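Cytidine deaminase (Burkholderia pseudomallei, PDB 3DMO) catalyses the zinc-dependent hydrolytic deamination of cytidine and 2'-deoxycytidine to uridine and 2'-deoxyuridine, probably salvaging pyrimidines for UMP synthesis. Local coordinates at the interface of chains A and B. Residues are numbered along the deposited sequence; one frame, centred on the assembly and turned at random. Chains: chain A/B, Cytidine deaminase.

The interface of chains A and B. Residues chain A 130-135; chain B 97, 100, 130-132.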
loop_
_atom_site.group_PDB
_atom_site.type_symbol
_atom_site.label_atom_id
_atom_site.label_comp_id
_atom_site.label_asym_id
_atom_site.label_seq_id
_atom_site.Cartn_x
_atom_site.Cartn_y
_atom_site.Cartn_z
ATOM N N LEU A 130 12.048 16.507 3.342
ATOM C CA LEU A 130 12.049 15.047 3.470
ATOM C C LEU A 130 11.863 14.345 2.126
ATOM O O LEU A 130 12.265 13.185 1.956
ATOM C CB LEU A 130 10.970 14.595 4.459
ATOM C CG LEU A 130 11.240 14.824 5.943
ATOM C CD1 LEU A 130 9.968 14.581 6.717
ATOM C CD2 LEU A 130 12.362 13.925 6.451
ATOM N N LEU A 131 11.262 15.055 1.174
ATOM C CA LEU A 131 10.941 14.476 -0.128
ATOM C C LEU A 131 11.278 15.456 -1.249
ATOM O O LEU A 131 10.378 16.118 -1.792
ATOM C CB LEU A 131 9.465 14.045 -0.172
ATOM C CG LEU A 131 9.035 13.016 -1.227
ATOM C CD1 LEU A 131 9.709 11.659 -1.020
ATOM C CD2 LEU A 131 7.525 12.867 -1.188
ATOM N N PRO A 132 12.580 15.566 -1.589
ATOM C CA PRO A 132 13.006 16.546 -2.597
ATOM C C PRO A 132 12.498 16.197 -3.995
ATOM O O PRO A 132 12.463 15.020 -4.375
ATOM C CB PRO A 132 14.537 16.491 -2.532
ATOM C CG PRO A 132 14.866 15.154 -1.939
ATOM C CD PRO A 132 13.717 14.794 -1.038
ATOM N N ASP A 133 12.083 17.227 -4.733
ATOM C CA ASP A 133 11.506 17.055 -6.053
ATOM C C ASP A 133 10.437 15.961 -6.034
ATOM O O ASP A 133 10.548 14.955 -6.742
ATOM C CB ASP A 133 12.591 16.744 -7.085
ATOM C CG ASP A 133 12.048 16.715 -8.508
ATOM O OD1 ASP A 133 10.997 17.363 -8.765
ATOM O OD2 ASP A 133 12.666 16.045 -9.368
ATOM N N ALA A 134 9.413 16.174 -5.211
ATOM C CA ALA A 134 8.341 15.199 -5.009
ATOM C C ALA A 134 7.491 14.973 -6.250
ATOM O O ALA A 134 7.353 15.863 -7.093
ATOM C CB ALA A 134 7.465 15.610 -3.839
ATOM N N PHE A 135 6.920 13.775 -6.346
ATOM C CA PHE A 135 5.982 13.434 -7.411
ATOM C C PHE A 135 4.626 14.087 -7.151
ATOM O O PHE A 135 4.120 14.056 -6.025
ATOM C CB PHE A 135 5.818 11.913 -7.515
ATOM C CG PHE A 135 4.783 11.474 -8.524
ATOM C CD1 PHE A 135 5.047 11.531 -9.894
ATOM C CD2 PHE A 135 3.543 10.996 -8.104
ATOM C CE1 PHE A 135 4.089 11.127 -10.825
ATOM C CE2 PHE A 135 2.582 10.592 -9.021
ATOM C CZ PHE A 135 2.853 10.652 -10.387
ATOM N N GLY B 97 7.189 8.525 -3.227
ATOM C CA GLY B 97 7.832 8.173 -1.954
ATOM C C GLY B 97 7.863 6.677 -1.640
ATOM O O GLY B 97 8.867 6.164 -1.135
ATOM N N ARG B 100 10.593 5.203 -3.706
ATOM C CA ARG B 100 11.881 5.599 -3.113
ATOM C C ARG B 100 12.263 4.717 -1.930
ATOM O O ARG B 100 13.426 4.344 -1.783
ATOM C CB ARG B 100 11.868 7.077 -2.709
ATOM C CG ARG B 100 11.756 8.029 -3.897
ATOM C CD ARG B 100 11.768 9.475 -3.441
ATOM N NE ARG B 100 11.285 10.391 -4.473
ATOM C CZ ARG B 100 11.551 11.698 -4.522
ATOM N NH1 ARG B 100 12.316 12.285 -3.595
ATOM N NH2 ARG B 100 11.026 12.429 -5.495
ATOM N N LEU B 130 17.367 10.730 -3.278
ATOM C CA LEU B 130 15.916 10.866 -3.394
ATOM C C LEU B 130 15.213 10.728 -2.042
ATOM O O LEU B 130 14.103 11.238 -1.845
ATOM C CB LEU B 130 15.365 9.852 -4.399
ATOM C CG LEU B 130 15.649 10.130 -5.873
ATOM C CD1 LEU B 130 15.316 8.888 -6.643
ATOM C CD2 LEU B 130 14.845 11.318 -6.400
ATOM N N LEU B 131 15.869 10.056 -1.104
ATOM C CA LEU B 131 15.271 9.804 0.199
ATOM C C LEU B 131 16.282 10.068 1.316
ATOM O O LEU B 131 16.844 9.117 1.881
ATOM C CB LEU B 131 14.715 8.372 0.260
ATOM C CG LEU B 131 13.636 8.026 1.295
ATOM C CD1 LEU B 131 12.331 8.797 1.060
ATOM C CD2 LEU B 131 13.383 6.539 1.271
ATOM N N PRO B 132 16.517 11.360 1.637
ATOM C CA PRO B 132 17.509 11.709 2.660
ATOM C C PRO B 132 17.100 11.200 4.039
ATOM O O PRO B 132 15.906 11.204 4.376
ATOM C CB PRO B 132 17.537 13.243 2.635
ATOM C CG PRO B 132 16.246 13.661 2.004
ATOM C CD PRO B 132 15.876 12.560 1.052
#
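B:Arg100 reaches across the subunit boundary and presents the end of its guanidinium to the backbone of A:Pro132 and A:Asp133. Both terminal nitrogens converge on one carbonyl oxygen, A:Pro132 O: NH1 of B:Arg100 bonds to it at 2.8 Å, within the carbonyl plane, and NH2 makes the longer bond to the same oxygen at 3.2 Å. NH2 of B:Arg100 also donates to A:Asp133 O at 2.9 Å, although here the nitrogen stands well above the acceptor's carbonyl plane and the bond is bent (134° at the hydrogen). Within its own chain, NH1 of B:Arg100 donates to B:Leu130 O at 2.7 Å, on a lone pair of that carbonyl. With acceptors from both chains around its rim, the guanidinium is restrained in rotation. Its chain runs extended from CG to NE, with CG beside the backbone N and anti to the carbonyl carbon (chi1 -66°, measured from N), which carries the guanidinium away from its helix to the partner chain.

The flat group is also sandwiched: CD2 of B:Leu130 lies over the centre of one face, while CG of A:Leu131 lies over the opposite face, offset toward the rim. The side chain of A:Leu131 lies across that of B:Arg100 at a slant, its CD1 methyl 3.7 Å from NH1 of B:Arg100 and also touching the CD methylene. Beside this, the rings of A:Pro132 and B:Pro132 meet tip to tip, their CD atoms 3.7 Å apart.

The patch belongs to a two-fold symmetric interface of the tetrameric assembly. It joins helix 97-107, whose start carries the zinc-ligand cysteines B:Cys96 (just before it) and B:Cys99 of the deaminase PCxxC motif, to the partner's C-terminal loop following helix 127-130; the patch centre lies about 14 Å from A:Glu63, the predicted proton donor.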